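PDB 3FZE: protein STE5 from Saccharomyces cerevisiae, which is a scaffold of the yeast pheromone response and, through its minimal scaffold domain, cocatalyses phosphorylation of the MAP kinase Fus3 by Ste7. Local coordinates for residues Lys16-Ala21 and His108-Ile113; Ser94-Lys99 and Tyr132-Ser137. All blocks are in the same frame, centred on the assembly; numbering follows the deposited sequence. Where two conformers were deposited one is given.

In the fold
Both interactions involve strand 111-117, a central strand of the mixed sheet in this alpha/beta/alpha, vWA-like domain: interaction 1 lies on it, and interaction 2 packs against it. Interaction 1 pairs the start of that strand with the start of strand 19-26; interaction 2, its centre about 13 Å away, packs the first turn of helix 95-102 against residues 132-137, in the loop between strands 111-117 and 145-150. Their segments alternate along the chain: 16-21, 94-99, 108-113, then 132-137. Ile113 and Leu111 of interaction 1 touch the Phe135 ring, and Ile113 also touches Tyr132, so the sheet and the layer over it meet directly. Together they build part of the domain that cocatalyses Fus3 phosphorylation.

Interaction 1 of 2, residues Lys16-Ala21 and His108-Ile113; sequences KPDNLA and HEHLGI
Asp18 and His110 grip each other twice just before the two strands begin. Asp18 N donates to His110 O at 2.8 Å, and His110 N answers with a straighter bond (164°) to Asp18 OD2, met on its anti side at 2.9 Å. Asp18 CG lies beside its own backbone N (chi1 -63°), and from there OD2 takes the N-H of His110; OD2 also lies near the plane of the imidazole, at its edge, 3.4 Å from His110 CD2.

Beyond this pair the parallel ladder takes over: Gly112 N reaches Asn19 O at 2.9 Å, and Ala21 N reaches Gly112 O at the same length. Gly112, without a side chain, leaves Leu20 CD2 lying 3.7 Å from its CA. On the other face of the sheet Leu111 CD1 leans over the Leu20-Ala21 peptide, and Ile113 CD1 packs on Ala21 CB at 3.7 Å.

Glu109 extends beyond CG to set its carboxylate against Asn19 CB, with OE2 3.5 Å away. Arg53 positions both side chains, through a salt bridge to Glu109 OE1 and through its backbone O, which accepts from Asn19 ND2; its charge probably eases the nearness of Asp18 and Glu109.

Lys16 follows helix 2-14, and strands 19-26 and 111-117 lie mid-sheet: the backbone of Leu20 is hydrogen-bonded to Gln55 of strand 55-60, that of Ile113 to Leu146 of strand 145-150.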
ATOM      1  N   LYS A  16       6.146  14.110  -7.743  1.00 30.56           N
ATOM      2  CA  LYS A  16       7.503  13.963  -7.221  1.00 31.79           C
ATOM      3  C   LYS A  16       7.561  13.892  -5.694  1.00 32.38           C
ATOM      4  O   LYS A  16       8.139  14.760  -5.039  1.00 34.24           O
ATOM      5  CB  LYS A  16       8.412  15.077  -7.758  1.00 44.17           C
ATOM      6  CG  LYS A  16       8.685  14.953  -9.247  1.00 36.57           C
ATOM      7  CD  LYS A  16       9.683  15.990  -9.735  1.00 50.06           C
ATOM      8  CE  LYS A  16       9.924  15.832 -11.227  1.00 62.91           C
ATOM      9  NZ  LYS A  16      10.930  16.794 -11.753  1.00 66.35           N
ATOM     10  N   PRO A  17       6.953  12.849  -5.120  1.00 29.45           N
ATOM     11  CA  PRO A  17       7.043  12.646  -3.670  1.00 25.42           C
ATOM     12  C   PRO A  17       8.482  12.381  -3.240  1.00 22.04           C
ATOM     13  O   PRO A  17       9.223  11.760  -3.993  1.00 22.80           O
ATOM     14  CB  PRO A  17       6.195  11.389  -3.431  1.00 26.74           C
ATOM     15  CG  PRO A  17       6.080  10.727  -4.766  1.00 22.63           C
ATOM     16  CD  PRO A  17       6.167  11.803  -5.797  1.00 27.96           C
ATOM     17  N   ASP A  18       8.857  12.852  -2.055  1.00 20.99           N
ATOM     18  CA  ASP A  18      10.173  12.598  -1.467  1.00 25.55           C
ATOM     19  C   ASP A  18      10.265  11.194  -0.886  1.00 22.40           C
ATOM     20  O   ASP A  18      11.363  10.653  -0.680  1.00 21.64           O
ATOM     21  CB  ASP A  18      10.431  13.605  -0.344  1.00 23.81           C
ATOM     22  CG  ASP A  18      10.481  15.039  -0.848  1.00 27.74           C
ATOM     23  OD1 ASP A  18      11.248  15.310  -1.802  1.00 30.64           O
ATOM     24  OD2 ASP A  18       9.747  15.889  -0.294  1.00 32.73           O
ATOM     25  N   ASN A  19       9.096  10.630  -0.597  1.00 20.19           N
ATOM     26  CA  ASN A  19       8.983   9.323   0.043  1.00 15.54           C
ATOM     27  C   ASN A  19       7.566   8.779  -0.129  1.00 17.60           C
ATOM     28  O   ASN A  19       6.633   9.525  -0.462  1.00 17.71           O
ATOM     29  CB  ASN A  19       9.331   9.424   1.541  1.00 16.76           C
ATOM     30  CG  ASN A  19       9.687   8.080   2.155  1.00 20.53           C
ATOM     31  OD1 ASN A  19      10.024   7.139   1.441  1.00 17.15           O
ATOM     32  ND2 ASN A  19       9.623   7.989   3.484  1.00 19.63           N
ATOM     33  N   LEU A  20       7.407   7.472   0.081  1.00 15.05           N
ATOM     34  CA  LEU A  20       6.096   6.850   0.045  1.00 15.51           C
ATOM     35  C   LEU A  20       5.840   6.082   1.321  1.00 18.54           C
ATOM     36  O   LEU A  20       6.770   5.547   1.939  1.00 14.77           O
ATOM     37  CB  LEU A  20       5.998   5.846  -1.101  1.00 17.22           C
ATOM     38  CG  LEU A  20       6.200   6.365  -2.516  1.00 15.76           C
ATOM     39  CD1 LEU A  20       6.131   5.206  -3.497  1.00 19.97           C
ATOM     40  CD2 LEU A  20       5.155   7.414  -2.846  1.00 18.26           C
ATOM     41  N   ALA A  21       4.565   6.007   1.684  1.00 17.77           N
ATOM     42  CA  ALA A  21       4.081   5.065   2.685  1.00 16.36           C
ATOM     43  C   ALA A  21       3.122   4.128   1.974  1.00 13.30           C
ATOM     44  O   ALA A  21       2.127   4.574   1.403  1.00 16.29           O
ATOM     45  CB  ALA A  21       3.359   5.799   3.797  1.00 18.79           C
ATOM     46  N   HIS A 108       7.524  16.099   7.491  1.00 25.17           N
ATOM     47  CA  HIS A 108       8.335  17.203   6.985  1.00 25.08           C
ATOM     48  C   HIS A 108       8.815  17.023   5.546  1.00 25.48           C
ATOM     49  O   HIS A 108       9.839  17.577   5.150  1.00 29.29           O
ATOM     50  CB  HIS A 108       9.530  17.449   7.903  1.00 23.12           C
ATOM     51  CG  HIS A 108       9.145  17.763   9.314  1.00 27.29           C
ATOM     52  ND1 HIS A 108       8.476  18.917   9.659  1.00 29.70           N
ATOM     53  CD2 HIS A 108       9.345  17.084  10.464  1.00 29.15           C
ATOM     54  CE1 HIS A 108       8.269  18.930  10.963  1.00 34.55           C
ATOM     55  NE2 HIS A 108       8.788  17.829  11.478  1.00 33.28           N
ATOM     56  N   GLU A 109       8.070  16.254   4.762  1.00 31.10           N
ATOM     57  CA  GLU A 109       8.419  16.042   3.363  1.00 27.79           C
ATOM     58  C   GLU A 109       7.142  15.788   2.584  1.00 24.04           C
ATOM     59  O   GLU A 109       6.073  15.637   3.171  1.00 28.50           O
ATOM     60  CB  GLU A 109       9.353  14.839   3.234  1.00 29.52           C
ATOM     61  CG  GLU A 109       8.724  13.552   3.701  1.00 28.66           C
ATOM     62  CD  GLU A 109       9.678  12.380   3.650  1.00 37.30           C
ATOM     63  OE1 GLU A 109      10.664  12.442   2.886  1.00 32.90           O
ATOM     64  OE2 GLU A 109       9.434  11.403   4.379  1.00 36.23           O
ATOM     65  N   HIS A 110       7.247  15.746   1.262  1.00 28.10           N
ATOM     66  CA  HIS A 110       6.098  15.411   0.437  1.00 31.60           C
ATOM     67  C   HIS A 110       5.956  13.898   0.405  1.00 25.07           C
ATOM     68  O   HIS A 110       6.700  13.204  -0.284  1.00 25.62           O
ATOM     69  CB  HIS A 110       6.255  15.975  -0.975  1.00 26.40           C
ATOM     70  CG  HIS A 110       6.403  17.462  -1.012  1.00 46.36           C
ATOM     71  ND1 HIS A 110       5.336  18.321  -0.847  1.00 56.56           N
ATOM     72  CD2 HIS A 110       7.492  18.247  -1.187  1.00 48.09           C
ATOM     73  CE1 HIS A 110       5.761  19.568  -0.921  1.00 52.94           C
ATOM     74  NE2 HIS A 110       7.067  19.552  -1.127  1.00 50.97           N
ATOM     75  N   LEU A 111       4.999  13.401   1.176  1.00 22.75           N
ATOM     76  CA  LEU A 111       4.795  11.975   1.342  1.00 20.40           C
ATOM     77  C   LEU A 111       3.647  11.482   0.473  1.00 28.71           C
ATOM     78  O   LEU A 111       2.518  11.955   0.594  1.00 40.15           O
ATOM     79  CB  LEU A 111       4.511  11.686   2.816  1.00 21.41           C
ATOM     80  CG  LEU A 111       4.320  10.245   3.278  1.00 27.61           C
ATOM     81  CD1 LEU A 111       5.533   9.409   2.919  1.00 24.18           C
ATOM     82  CD2 LEU A 111       4.067  10.242   4.789  1.00 30.01           C
ATOM     83  N   GLY A 112       3.947  10.540  -0.417  1.00 25.27           N
ATOM     84  CA  GLY A 112       2.920   9.887  -1.208  1.00 22.64           C
ATOM     85  C   GLY A 112       2.344   8.709  -0.443  1.00 22.77           C
ATOM     86  O   GLY A 112       3.084   7.900   0.106  1.00 24.79           O
ATOM     87  N   ILE A 113       1.019   8.627  -0.397  1.00 22.06           N
ATOM     88  CA  ILE A 113       0.337   7.556   0.312  1.00 19.84           C
ATOM     89  C   ILE A 113      -0.324   6.618  -0.677  1.00 19.52           C
ATOM     90  O   ILE A 113      -1.100   7.048  -1.529  1.00 26.24           O
ATOM     91  CB  ILE A 113      -0.733   8.102   1.277  1.00 23.42           C
ATOM     92  CG1 ILE A 113      -0.106   9.082   2.260  1.00 23.84           C
ATOM     93  CG2 ILE A 113      -1.428   6.954   2.007  1.00 25.23           C
ATOM     94  CD1 ILE A 113       0.932   8.466   3.129  1.00 25.44           C
TER

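Interaction 2 of 2, residues Ser94-Lys99 and Tyr132-Ser137; sequences SPIWLK and YRCFTS
Pro95 sets its ring squarely on Tyr132, with CG over the centre of one face, 3.6 Å from the ring centroid and only 7° off the normal: a CH-pi contact in which the two side chains cross at about a right angle. Pro95 CB also meets the next residues, 3.9 Å from Cys134 SG and 4.0 Å from Phe135 CE1.

Cys134 carries SG between its backbone N and carbonyl carbon (chi1 48°), and the sulfur rests against the first turn of the helix, 3.6 Å from Ile96 N. Its CB meets Ile96 CD1 at 3.8 Å.

The Phe135 ring comes in obliquely, putting CZ 3.9 Å from Lys99 CB, with Leu98 CD2 slightly farther off. Beyond CB the Lys99 chain, deposited in two conformers, leads away; in the copy given, NZ is hydrogen-bonded to Asn106 OD1. No hydrogen bond spans the contact, which is carried by packing, while Ser94 OG caps the helix by accepting from Trp97 N.

Beneath lies the sheet: Tyr132 and Phe135 both rest on strand 111-117, Tyr132 also on 19-26 and 145-150, and Leu98 reaches Ile23, joining the start of helix 95-102 and the loop into one layer over these strands.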
ATOM      1  N   SER A  94      -5.869   2.957  11.564  1.00 21.29           N
ATOM      2  CA  SER A  94      -6.475   4.175  11.039  1.00 21.36           C
ATOM      3  C   SER A  94      -5.348   5.032  10.490  1.00 20.07           C
ATOM      4  O   SER A  94      -4.192   4.877  10.896  1.00 18.15           O
ATOM      5  CB  SER A  94      -7.236   4.949  12.120  1.00 21.06           C
ATOM      6  OG  SER A  94      -6.352   5.465  13.104  1.00 21.03           O
ATOM      7  N   PRO A  95      -5.671   5.926   9.549  1.00 19.65           N
ATOM      8  CA  PRO A  95      -4.615   6.802   9.036  1.00 20.55           C
ATOM      9  C   PRO A  95      -3.982   7.645  10.147  1.00 20.02           C
ATOM     10  O   PRO A  95      -2.757   7.763  10.183  1.00 19.78           O
ATOM     11  CB  PRO A  95      -5.353   7.680   8.025  1.00 25.59           C
ATOM     12  CG  PRO A  95      -6.458   6.796   7.527  1.00 29.11           C
ATOM     13  CD  PRO A  95      -6.900   5.998   8.738  1.00 23.43           C
ATOM     14  N   ILE A  96      -4.791   8.212  11.041  1.00 21.82           N
ATOM     15  CA  ILE A  96      -4.226   9.001  12.131  1.00 23.68           C
ATOM     16  C   ILE A  96      -3.342   8.150  13.042  1.00 21.41           C
ATOM     17  O   ILE A  96      -2.283   8.600  13.474  1.00 21.70           O
ATOM     18  CB  ILE A  96      -5.303   9.741  12.970  1.00 31.38           C
ATOM     19  CG1 ILE A  96      -4.626  10.655  13.995  1.00 35.33           C
ATOM     20  CG2 ILE A  96      -6.217   8.763  13.678  1.00 31.04           C
ATOM     21  CD1 ILE A  96      -3.629  11.610  13.385  1.00 35.02           C
ATOM     22  N   TRP A  97      -3.761   6.916  13.328  1.00 20.20           N
ATOM     23  CA  TRP A  97      -2.906   6.022  14.096  1.00 20.66           C
ATOM     24  C   TRP A  97      -1.559   5.878  13.389  1.00 20.70           C
ATOM     25  O   TRP A  97      -0.504   5.965  14.015  1.00 21.21           O
ATOM     26  CB  TRP A  97      -3.531   4.633  14.289  1.00 20.76           C
ATOM     27  CG  TRP A  97      -2.553   3.692  14.918  1.00 23.17           C
ATOM     28  CD1 TRP A  97      -2.321   3.518  16.254  1.00 25.75           C
ATOM     29  CD2 TRP A  97      -1.632   2.830  14.234  1.00 23.25           C
ATOM     30  NE1 TRP A  97      -1.320   2.593  16.443  1.00 24.07           N
ATOM     31  CE2 TRP A  97      -0.882   2.156  15.223  1.00 21.09           C
ATOM     32  CE3 TRP A  97      -1.371   2.561  12.888  1.00 22.08           C
ATOM     33  CZ2 TRP A  97       0.109   1.226  14.904  1.00 22.44           C
ATOM     34  CZ3 TRP A  97      -0.383   1.635  12.570  1.00 22.58           C
ATOM     35  CH2 TRP A  97       0.349   0.987  13.578  1.00 20.04           C
ATOM     36  N   LEU A  98      -1.603   5.652  12.081  1.00 18.90           N
ATOM     37  CA  LEU A  98      -0.378   5.468  11.311  1.00 22.14           C
ATOM     38  C   LEU A  98       0.500   6.722  11.338  1.00 21.38           C
ATOM     39  O   LEU A  98       1.711   6.626  11.541  1.00 20.19           O
ATOM     40  CB  LEU A  98      -0.689   5.047   9.872  1.00 21.26           C
ATOM     41  CG  LEU A  98       0.519   4.650   9.014  1.00 20.11           C
ATOM     42  CD1 LEU A  98       1.186   3.363   9.536  1.00 20.72           C
ATOM     43  CD2 LEU A  98       0.105   4.507   7.545  1.00 25.88           C
ATOM     44  N   LYS A  99      -0.100   7.893  11.135  0.50 19.06           N
ATOM     45  CA  LYS A  99       0.677   9.129  11.164  0.50 19.16           C
ATOM     46  C   LYS A  99       1.331   9.337  12.525  0.50 19.66           C
ATOM     47  O   LYS A  99       2.514   9.665  12.608  0.50 19.92           O
ATOM     48  CB  LYS A  99      -0.181  10.340  10.783  0.50 18.33           C
ATOM     49  CG  LYS A  99       0.572  11.665  10.806  0.50 23.38           C
ATOM     50  CD  LYS A  99       0.420  12.387  12.142  0.50 27.68           C
ATOM     51  CE  LYS A  99       1.202  13.696  12.156  0.50 28.52           C
ATOM     52  NZ  LYS A  99       0.681  14.645  13.193  0.50 25.52           N
ATOM     53  N   TYR A 132      -7.731   9.798   5.164  1.00 29.03           N
ATOM     54  CA  TYR A 132      -6.292  10.015   5.099  1.00 26.91           C
ATOM     55  C   TYR A 132      -5.997  11.501   5.302  1.00 41.02           C
ATOM     56  O   TYR A 132      -4.882  11.981   5.097  1.00 36.06           O
ATOM     57  CB  TYR A 132      -5.734   9.415   3.812  1.00 26.31           C
ATOM     58  CG  TYR A 132      -5.833   7.894   3.860  1.00 28.92           C
ATOM     59  CD1 TYR A 132      -7.035   7.249   3.588  1.00 30.28           C
ATOM     60  CD2 TYR A 132      -4.748   7.112   4.239  1.00 25.58           C
ATOM     61  CE1 TYR A 132      -7.144   5.862   3.656  1.00 21.32           C
ATOM     62  CE2 TYR A 132      -4.848   5.727   4.308  1.00 26.39           C
ATOM     63  CZ  TYR A 132      -6.051   5.109   4.019  1.00 22.00           C
ATOM     64  OH  TYR A 132      -6.158   3.737   4.083  1.00 23.29           O
ATOM     65  N   ARG A 133      -7.062  12.191   5.704  1.00 49.62           N
ATOM     66  CA  ARG A 133      -7.042  13.473   6.400  1.00 62.47           C
ATOM     67  C   ARG A 133      -5.678  13.984   6.853  1.00 56.27           C
ATOM     68  O   ARG A 133      -5.181  14.992   6.359  1.00 61.01           O
ATOM     69  CB  ARG A 133      -7.963  13.392   7.619  1.00 20.00           C
ATOM     70  N   CYS A 134      -5.095  13.283   7.815  1.00 44.89           N
ATOM     71  CA  CYS A 134      -3.946  13.755   8.575  1.00 38.40           C
ATOM     72  C   CYS A 134      -2.653  13.847   7.776  1.00 36.80           C
ATOM     73  O   CYS A 134      -1.678  14.439   8.234  1.00 41.93           O
ATOM     74  CB  CYS A 134      -3.719  12.791   9.727  1.00 39.48           C
ATOM     75  SG  CYS A 134      -3.739  11.083   9.130  1.00 30.30           S
ATOM     76  N   PHE A 135      -2.625  13.235   6.601  1.00 33.89           N
ATOM     77  CA  PHE A 135      -1.437  13.311   5.772  1.00 35.08           C
ATOM     78  C   PHE A 135      -1.451  14.600   4.944  1.00 44.84           C
ATOM     79  O   PHE A 135      -0.888  14.663   3.854  1.00 48.40           O
ATOM     80  CB  PHE A 135      -1.261  12.043   4.929  1.00 35.56           C
ATOM     81  CG  PHE A 135      -0.953  10.820   5.753  1.00 31.80           C
ATOM     82  CD1 PHE A 135      -1.951   9.915   6.073  1.00 32.49           C
ATOM     83  CD2 PHE A 135       0.324  10.602   6.243  1.00 28.97           C
ATOM     84  CE1 PHE A 135      -1.675   8.809   6.848  1.00 28.93           C
ATOM     85  CE2 PHE A 135       0.606   9.501   7.015  1.00 31.28           C
ATOM     86  CZ  PHE A 135      -0.393   8.598   7.324  1.00 28.49           C
ATOM     87  N   THR A 136      -2.117  15.619   5.488  1.00 53.07           N
ATOM     88  CA  THR A 136      -1.996  16.992   5.003  1.00 61.79           C
ATOM     89  C   THR A 136      -0.823  17.631   5.738  1.00 68.40           C
ATOM     90  O   THR A 136      -0.673  17.449   6.946  1.00 73.09           O
ATOM     91  CB  THR A 136      -3.270  17.822   5.272  1.00 68.10           C
ATOM     92  OG1 THR A 136      -3.494  17.933   6.685  1.00 62.92           O
ATOM     93  CG2 THR A 136      -4.482  17.177   4.618  1.00 68.02           C
ATOM     94  N   SER A 137       0.010  18.376   5.020  1.00 70.16           N
ATOM     95  CA  SER A 137       1.252  18.872   5.598  1.00 69.46           C
ATOM     96  C   SER A 137       1.788  20.076   4.843  1.00 71.72           C
ATOM     97  O   SER A 137       2.761  19.958   4.101  1.00 74.86           O
ATOM     98  CB  SER A 137       2.306  17.764   5.589  1.00 68.00           C
TER